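Uncharacterized protein HtdX (Mycobacterium tuberculosis, PDB 4OOB) catalyses the reversible hydration of trans-2-enoyl-CoA to (3R)-3-hydroxyacyl-CoA, acting on a broad range of chain lengths with a preference for C8 to C12 substrates. Local coordinates at residues T71-T76 and Q121-L126; V91-L96 and V105-N110. All coordinates share one frame; numbering follows the deposited sequence.

Contact 1. Residues T71-T76 and Q121-L126; sequences TENHIT and QVTTFL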
ATOM      1  N   THR A  71       1.023   0.187  -8.208  1.00 11.38           N
ATOM      2  CA  THR A  71      -0.161   0.319  -9.038  1.00 11.49           C
ATOM      3  C   THR A  71      -1.384  -0.380  -8.442  1.00 12.19           C
ATOM      4  O   THR A  71      -2.464   0.138  -8.602  1.00 12.27           O
ATOM      5  CB  THR A  71       0.091  -0.223 -10.445  1.00 11.47           C
ATOM      6  OG1 THR A  71       0.654  -1.510 -10.323  1.00 11.04           O
ATOM      7  CG2 THR A  71       1.125   0.685 -11.249  1.00 11.34           C
ATOM      8  N   GLU A  72      -1.196  -1.502  -7.732  1.00 13.00           N
ATOM      9  CA  GLU A  72      -2.279  -2.338  -7.243  1.00 14.27           C
ATOM     10  C   GLU A  72      -1.887  -3.142  -6.032  1.00 14.05           C
ATOM     11  O   GLU A  72      -0.722  -3.554  -5.864  1.00 13.65           O
ATOM     12  CB  GLU A  72      -2.754  -3.310  -8.318  1.00 16.25           C
ATOM     13  CG  GLU A  72      -4.086  -2.900  -8.908  1.00 18.86           C
ATOM     14  CD  GLU A  72      -4.587  -3.786 -10.017  1.00 20.47           C
ATOM     15  OE1 GLU A  72      -4.891  -3.210 -11.085  1.00 25.57           O
ATOM     16  OE2 GLU A  72      -4.712  -5.019  -9.820  1.00 20.60           O
ATOM     17  N   ASN A  73      -2.883  -3.391  -5.192  1.00 13.94           N
ATOM     18  CA  ASN A  73      -2.682  -4.172  -4.000  1.00 14.00           C
ATOM     19  C   ASN A  73      -3.927  -4.918  -3.623  1.00 14.16           C
ATOM     20  O   ASN A  73      -4.991  -4.292  -3.490  1.00 14.53           O
ATOM     21  CB  ASN A  73      -2.281  -3.284  -2.830  1.00 13.97           C
ATOM     22  CG  ASN A  73      -1.382  -4.017  -1.858  1.00 14.33           C
ATOM     23  OD1 ASN A  73      -1.789  -4.407  -0.744  1.00 15.75           O
ATOM     24  ND2 ASN A  73      -0.173  -4.242  -2.278  1.00 13.66           N
ATOM     25  N   HIS A  74      -3.797  -6.228  -3.430  1.00 14.56           N
ATOM     26  CA  HIS A  74      -4.933  -7.061  -3.056  1.00 15.80           C
ATOM     27  C   HIS A  74      -4.555  -7.827  -1.813  1.00 15.27           C
ATOM     28  O   HIS A  74      -3.578  -8.615  -1.810  1.00 14.40           O
ATOM     29  CB  HIS A  74      -5.337  -8.036  -4.168  1.00 17.23           C
ATOM     30  CG  HIS A  74      -5.684  -7.354  -5.439  1.00 19.29           C
ATOM     31  ND1 HIS A  74      -6.941  -6.846  -5.688  1.00 21.56           N
ATOM     32  CD2 HIS A  74      -4.924  -7.038  -6.510  1.00 19.65           C
ATOM     33  CE1 HIS A  74      -6.945  -6.275  -6.879  1.00 21.73           C
ATOM     34  NE2 HIS A  74      -5.727  -6.359  -7.386  1.00 20.71           N
ATOM     35  N   ILE A  75      -5.296  -7.557  -0.741  1.00 14.98           N
ATOM     36  CA  ILE A  75      -5.010  -8.197   0.551  1.00 14.84           C
ATOM     37  C   ILE A  75      -6.198  -9.084   0.826  1.00 15.20           C
ATOM     38  O   ILE A  75      -7.338  -8.638   0.719  1.00 15.02           O
ATOM     39  CB  ILE A  75      -4.866  -7.149   1.667  1.00 14.30           C
ATOM     40  CG1 ILE A  75      -3.477  -6.523   1.603  1.00 14.22           C
ATOM     41  CG2 ILE A  75      -5.122  -7.749   3.053  1.00 14.92           C
ATOM     42  CD1 ILE A  75      -3.394  -5.172   2.329  1.00 13.61           C
ATOM     43  N   THR A  76      -5.939 -10.338   1.141  1.00 15.32           N
ATOM     44  CA  THR A  76      -7.007 -11.206   1.634  1.00 16.25           C
ATOM     45  C   THR A  76      -6.673 -11.637   3.059  1.00 17.16           C
ATOM     46  O   THR A  76      -5.740 -12.396   3.255  1.00 17.03           O
ATOM     47  CB  THR A  76      -7.205 -12.434   0.724  1.00 16.32           C
ATOM     48  OG1 THR A  76      -7.484 -11.987  -0.619  1.00 16.37           O
ATOM     49  CG2 THR A  76      -8.362 -13.271   1.193  1.00 16.05           C
ATOM     50  N   GLN A 121      -1.193 -11.417   0.303  1.00 13.98           N
ATOM     51  CA  GLN A 121      -1.138 -10.205  -0.494  1.00 12.96           C
ATOM     52  C   GLN A 121      -0.506 -10.351  -1.902  1.00 12.81           C
ATOM     53  O   GLN A 121       0.477 -11.024  -2.067  1.00 12.47           O
ATOM     54  CB  GLN A 121      -0.397  -9.157   0.285  1.00 12.05           C
ATOM     55  CG  GLN A 121      -0.091  -7.892  -0.469  1.00 11.49           C
ATOM     56  CD  GLN A 121       0.637  -6.918   0.429  1.00 11.15           C
ATOM     57  OE1 GLN A 121       0.037  -5.970   0.889  1.00 11.27           O
ATOM     58  NE2 GLN A 121       1.914  -7.184   0.736  1.00 10.93           N
ATOM     59  N   VAL A 122      -1.125  -9.672  -2.877  1.00 12.64           N
ATOM     60  CA  VAL A 122      -0.587  -9.435  -4.203  1.00 12.53           C
ATOM     61  C   VAL A 122      -0.398  -7.902  -4.366  1.00 12.90           C
ATOM     62  O   VAL A 122      -1.340  -7.093  -4.289  1.00 12.79           O
ATOM     63  CB  VAL A 122      -1.464  -9.986  -5.334  1.00 12.62           C
ATOM     64  CG1 VAL A 122      -0.700  -9.959  -6.659  1.00 12.58           C
ATOM     65  CG2 VAL A 122      -1.950 -11.439  -5.049  1.00 12.58           C
ATOM     66  N   THR A 123       0.866  -7.540  -4.519  1.00 12.71           N
ATOM     67  CA  THR A 123       1.293  -6.203  -4.646  1.00 12.89           C
ATOM     68  C   THR A 123       1.890  -6.145  -6.039  1.00 13.72           C
ATOM     69  O   THR A 123       2.750  -6.964  -6.388  1.00 15.24           O
ATOM     70  CB  THR A 123       2.444  -5.908  -3.660  1.00 12.62           C
ATOM     71  OG1 THR A 123       1.935  -5.906  -2.320  1.00 12.43           O
ATOM     72  CG2 THR A 123       3.167  -4.569  -4.012  1.00 12.18           C
ATOM     73  N   THR A 124       1.500  -5.146  -6.790  1.00 13.57           N
ATOM     74  CA  THR A 124       2.038  -4.966  -8.081  1.00 14.41           C
ATOM     75  C   THR A 124       2.747  -3.637  -8.094  1.00 14.30           C
ATOM     76  O   THR A 124       2.152  -2.595  -7.846  1.00 13.98           O
ATOM     77  CB  THR A 124       0.883  -5.027  -9.099  1.00 14.46           C
ATOM     78  OG1 THR A 124       0.339  -6.338  -9.047  1.00 15.32           O
ATOM     79  CG2 THR A 124       1.341  -4.804 -10.476  1.00 14.50           C
ATOM     80  N   PHE A 125       4.032  -3.701  -8.387  1.00 15.63           N
ATOM     81  CA  PHE A 125       4.851  -2.532  -8.630  1.00 17.27           C
ATOM     82  C   PHE A 125       5.173  -2.385 -10.127  1.00 16.45           C
ATOM     83  O   PHE A 125       5.365  -3.383 -10.845  1.00 16.23           O
ATOM     84  CB  PHE A 125       6.147  -2.605  -7.802  1.00 19.41           C
ATOM     85  CG  PHE A 125       6.000  -2.078  -6.416  1.00 22.61           C
ATOM     86  CD1 PHE A 125       5.816  -0.728  -6.196  1.00 26.90           C
ATOM     87  CD2 PHE A 125       6.078  -2.913  -5.327  1.00 25.63           C
ATOM     88  CE1 PHE A 125       5.696  -0.224  -4.906  1.00 27.59           C
ATOM     89  CE2 PHE A 125       5.928  -2.418  -4.043  1.00 25.45           C
ATOM     90  CZ  PHE A 125       5.714  -1.083  -3.832  1.00 25.68           C
ATOM     91  N   LEU A 126       5.141  -1.131 -10.574  1.00 15.64           N
ATOM     92  CA  LEU A 126       5.608  -0.684 -11.899  1.00 15.34           C
ATOM     93  C   LEU A 126       7.016  -0.117 -11.712  1.00 15.17           C
ATOM     94  O   LEU A 126       7.232   0.872 -10.955  1.00 13.83           O
ATOM     95  CB  LEU A 126       4.695   0.412 -12.498  1.00 15.36           C
ATOM     96  CG  LEU A 126       5.110   0.988 -13.879  1.00 15.26           C
ATOM     97  CD1 LEU A 126       4.887  -0.006 -15.005  1.00 15.51           C
ATOM     98  CD2 LEU A 126       4.387   2.268 -14.197  1.00 15.45           C
TER
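Thr71 and Glu72 both face Thr124, and the two backbone bonds made there define a classic beta bulge: Thr71 N gives its hydrogen to Thr124 O at 3.0 Å, while Thr124 N donates to Glu72 O at 2.9 Å. Thr71 OG1 stands between its own backbone N and carbonyl carbon (chi1 50°), which sets it 3.4 Å from the methyl CG2 of Thr124. The side chain of Thr71 crosses that of Leu126 at about a right angle, Thr71 CG2 meeting Leu126 CB at 3.8 Å. Beyond the bulge, strands 69-77 and 116-128 are regular antiparallel neighbours in the hotdog sheet: His74 N meets Val122 O at 2.7 Å, and Val122 N returns to His74 O at 2.9 Å. On the face carrying Glu72, His74, Val122 and Thr124, the CB atoms of Glu72 and Thr124 lie 4.1 Å apart. Glu72 then turns away from the partner strand, where its OE2 takes a nearly straight bond (170°) from His74 NE2, 3.0 Å away. The acceptor lies in the imidazole plane, whereas the donor approaches OE2 on its anti side, 32° out of the carboxylate plane. Strand 212-218 positions this pair, Arg217 bridging to Glu72 OE1 and Ser215 bonding His74 ND1. Gln121 and Thr123, on the other face, rest on Phe45 of helix 43-57. With one oxygen held by arginine and the other by imidazole, Glu72 would be expected to stay ionised.

Contact 2. Residues V91-L96 and V105-N110; sequences VRAENL and VDLVTN
Leu107 sends its CD1 branch against the small side chain of Ala93, meeting Ala93 CB at 3.8 Å, so that the larger residue lies against the low alanine methyl. Val105 closes the same patch from the next position on that side, its CG2 lying 4.3 Å from Ala93 CB and pressing closer still, at 3.4 Å, on the backbone oxygen Glu94 O. Further along, Val91 and Thr109 lie side by side and point the same way, with both valine methyls against the threonine OG1. Val91, Leu107 and Thr109 turn this face onto Leu55, Val52 and Thr48 of helix 43-57, the helix that packs against the sheet in this hotdog fold; the two segments themselves belong to the antiparallel hairpin of strands 86-99 and 102-113. The reverse face is polar and more uneven. Val108 is its apolar bump: CB sits 3.6 Å from Arg92 O, and CG2 comes within 3.8 Å of Glu94 OE2. Glu94 OE2 also forms a salt bridge with Arg92 NH1 at 2.8 Å. The register shifts at Asn95, an extra residue between the bridged pair Glu94-Asp106 and the facing residues Leu96 and Val105, which takes up a left-handed backbone conformation. The CG of Asn95 is anti to the backbone N (chi1 -161°), and Asn95 ND2 donates to Asp106 OD2 at 3.0 Å. The bond is straight (169°) and lies in the amide plane, but it comes from above the carboxylate, 47° out of that plane. The second oxygen, Asp106 OD1, is shared by Arg97 and the hydroxyl of Thr124. Past the shift, Leu96 lies alongside Val105, its CD1 meeting CB at 3.9 Å.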
ATOM      1  N   VAL A  91       7.476 -15.098   0.387  1.00 21.61           N
ATOM      2  CA  VAL A  91       7.258 -14.121  -0.697  1.00 21.47           C
ATOM      3  C   VAL A  91       7.674 -14.692  -2.035  1.00 21.44           C
ATOM      4  O   VAL A  91       8.704 -15.367  -2.129  1.00 22.05           O
ATOM      5  CB  VAL A  91       8.160 -12.886  -0.540  1.00 21.93           C
ATOM      6  CG1 VAL A  91       7.864 -11.859  -1.639  1.00 22.10           C
ATOM      7  CG2 VAL A  91       8.033 -12.273   0.843  1.00 22.48           C
ATOM      8  N   ARG A  92       6.934 -14.394  -3.094  1.00 22.05           N
ATOM      9  CA  ARG A  92       7.473 -14.643  -4.425  1.00 23.41           C
ATOM     10  C   ARG A  92       7.078 -13.611  -5.457  1.00 22.00           C
ATOM     11  O   ARG A  92       6.074 -12.891  -5.300  1.00 22.05           O
ATOM     12  CB  ARG A  92       7.183 -16.072  -4.884  1.00 27.16           C
ATOM     13  CG  ARG A  92       5.719 -16.391  -5.087  1.00 31.05           C
ATOM     14  CD  ARG A  92       5.309 -16.492  -6.554  1.00 33.88           C
ATOM     15  NE  ARG A  92       4.912 -17.851  -6.876  1.00 36.98           N
ATOM     16  CZ  ARG A  92       4.773 -18.381  -8.093  1.00 40.59           C
ATOM     17  NH1 ARG A  92       4.984 -17.689  -9.213  1.00 39.55           N
ATOM     18  NH2 ARG A  92       4.408 -19.656  -8.165  1.00 43.30           N
ATOM     19  N   ALA A  93       7.922 -13.545  -6.487  1.00 20.96           N
ATOM     20  CA  ALA A  93       7.845 -12.620  -7.593  1.00 21.09           C
ATOM     21  C   ALA A  93       7.470 -13.316  -8.876  1.00 21.57           C
ATOM     22  O   ALA A  93       8.031 -14.325  -9.204  1.00 25.62           O
ATOM     23  CB  ALA A  93       9.191 -11.940  -7.789  1.00 20.59           C
ATOM     24  N   GLU A  94       6.576 -12.743  -9.654  1.00 22.36           N
ATOM     25  CA  GLU A  94       6.036 -13.448 -10.788  1.00 22.37           C
ATOM     26  C   GLU A  94       5.331 -12.452 -11.688  1.00 20.32           C
ATOM     27  O   GLU A  94       5.072 -11.299 -11.299  1.00 19.24           O
ATOM     28  CB  GLU A  94       5.056 -14.540 -10.278  1.00 25.07           C
ATOM     29  CG  GLU A  94       3.572 -14.127 -10.226  1.00 29.17           C
ATOM     30  CD  GLU A  94       2.656 -15.021  -9.337  1.00 31.28           C
ATOM     31  OE1 GLU A  94       1.413 -14.994  -9.493  1.00 29.46           O
ATOM     32  OE2 GLU A  94       3.170 -15.713  -8.436  1.00 35.45           O
ATOM     33  N   ASN A  95       4.997 -12.910 -12.887  1.00 18.50           N
ATOM     34  CA  ASN A  95       4.108 -12.225 -13.785  1.00 17.23           C
ATOM     35  C   ASN A  95       4.727 -10.911 -14.251  1.00 17.66           C
ATOM     36  O   ASN A  95       4.055  -9.885 -14.277  1.00 16.60           O
ATOM     37  CB  ASN A  95       2.765 -12.009 -13.083  1.00 16.27           C
ATOM     38  CG  ASN A  95       1.631 -11.721 -14.030  1.00 16.26           C
ATOM     39  OD1 ASN A  95       1.723 -11.937 -15.221  1.00 17.82           O
ATOM     40  ND2 ASN A  95       0.547 -11.190 -13.492  1.00 15.71           N
ATOM     41  N   LEU A  96       6.003 -10.947 -14.631  1.00 18.97           N
ATOM     42  CA  LEU A  96       6.611  -9.811 -15.327  1.00 20.54           C
ATOM     43  C   LEU A  96       5.844  -9.531 -16.553  1.00 19.41           C
ATOM     44  O   LEU A  96       5.684 -10.409 -17.369  1.00 18.40           O
ATOM     45  CB  LEU A  96       8.032 -10.063 -15.795  1.00 22.53           C
ATOM     46  CG  LEU A  96       9.168  -9.429 -15.018  1.00 24.73           C
ATOM     47  CD1 LEU A  96       8.877  -8.006 -14.514  1.00 24.13           C
ATOM     48  CD2 LEU A  96       9.438 -10.397 -13.866  1.00 25.65           C
ATOM     49  N   VAL A 105       5.580  -6.167 -12.064  1.00 15.06           N
ATOM     50  CA  VAL A 105       5.804  -7.473 -11.468  1.00 15.58           C
ATOM     51  C   VAL A 105       4.895  -7.639 -10.263  1.00 15.56           C
ATOM     52  O   VAL A 105       4.623  -6.672  -9.545  1.00 17.18           O
ATOM     53  CB  VAL A 105       7.257  -7.632 -11.022  1.00 15.56           C
ATOM     54  CG1 VAL A 105       7.622  -6.558  -9.984  1.00 15.58           C
ATOM     55  CG2 VAL A 105       7.463  -9.020 -10.461  1.00 15.81           C
ATOM     56  N   ASP A 106       4.458  -8.858 -10.017  1.00 15.21           N
ATOM     57  CA  ASP A 106       3.665  -9.154  -8.860  1.00 14.75           C
ATOM     58  C   ASP A 106       4.515  -9.739  -7.750  1.00 14.98           C
ATOM     59  O   ASP A 106       5.308 -10.656  -7.966  1.00 13.96           O
ATOM     60  CB  ASP A 106       2.577 -10.156  -9.202  1.00 15.33           C
ATOM     61  CG  ASP A 106       1.455  -9.594 -10.074  1.00 15.03           C
ATOM     62  OD1 ASP A 106       1.264  -8.354 -10.261  1.00 14.89           O
ATOM     63  OD2 ASP A 106       0.744 -10.464 -10.594  1.00 15.10           O
ATOM     64  N   LEU A 107       4.311  -9.223  -6.534  1.00 15.92           N
ATOM     65  CA  LEU A 107       5.015  -9.711  -5.318  1.00 16.26           C
ATOM     66  C   LEU A 107       3.985 -10.307  -4.396  1.00 16.36           C
ATOM     67  O   LEU A 107       3.109  -9.609  -3.940  1.00 15.30           O
ATOM     68  CB  LEU A 107       5.708  -8.555  -4.629  1.00 16.69           C
ATOM     69  CG  LEU A 107       7.107  -8.128  -5.092  1.00 17.54           C
ATOM     70  CD1 LEU A 107       7.559  -8.805  -6.342  1.00 18.18           C
ATOM     71  CD2 LEU A 107       7.238  -6.625  -5.233  1.00 17.84           C
ATOM     72  N   VAL A 108       4.054 -11.624  -4.199  1.00 17.13           N
ATOM     73  CA  VAL A 108       2.938 -12.377  -3.631  1.00 17.26           C
ATOM     74  C   VAL A 108       3.454 -12.830  -2.273  1.00 17.99           C
ATOM     75  O   VAL A 108       4.496 -13.495  -2.185  1.00 17.03           O
ATOM     76  CB  VAL A 108       2.566 -13.540  -4.578  1.00 17.60           C
ATOM     77  CG1 VAL A 108       1.462 -14.413  -4.032  1.00 18.07           C
ATOM     78  CG2 VAL A 108       2.163 -12.998  -5.959  1.00 17.04           C
ATOM     79  N   THR A 109       2.773 -12.397  -1.215  1.00 17.67           N
ATOM     80  CA  THR A 109       3.204 -12.667   0.140  1.00 17.98           C
ATOM     81  C   THR A 109       2.139 -13.460   0.936  1.00 18.31           C
ATOM     82  O   THR A 109       0.927 -13.135   0.920  1.00 17.45           O
ATOM     83  CB  THR A 109       3.576 -11.356   0.860  1.00 17.89           C
ATOM     84  OG1 THR A 109       4.661 -10.757   0.176  1.00 19.62           O
ATOM     85  CG2 THR A 109       4.049 -11.578   2.257  1.00 18.33           C
ATOM     86  N   ASN A 110       2.640 -14.492   1.616  1.00 18.95           N
ATOM     87  CA  ASN A 110       1.870 -15.355   2.509  1.00 20.63           C
ATOM     88  C   ASN A 110       2.420 -15.204   3.931  1.00 21.23           C
ATOM     89  O   ASN A 110       3.597 -15.539   4.203  1.00 19.71           O
ATOM     90  CB  ASN A 110       1.963 -16.832   2.066  1.00 21.73           C
ATOM     91  CG  ASN A 110       1.032 -17.154   0.889  1.00 24.49           C
ATOM     92  OD1 ASN A 110      -0.136 -17.448   1.093  1.00 28.93           O
ATOM     93  ND2 ASN A 110       1.542 -17.056  -0.350  1.00 23.94           N
TER

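After strand 12-18 and helices 21-31 and 43-57, the chain lays down strand 69-77 and goes on into strand 86-99. The hairpin turn to strand 102-113 closes the short loop of contact 2, with eight residues between its segments. One further turn leads into strand 116-128, which comes back beside strand 69-77; contact 1 thereby closes the longer loop, and contact 2 is nested wholly within it. Strands 102-113 and 116-128 are sheet neighbours, so the two contacts, with centres about 9 Å apart, adjoin through Thr123 O and Leu107 N. Each contact supplies one pair of neighbouring strands, and the join of 102-113 with 116-128 makes the order 86-99, 102-113, 116-128, 69-77, flanked by strands 12-18 and 212-218.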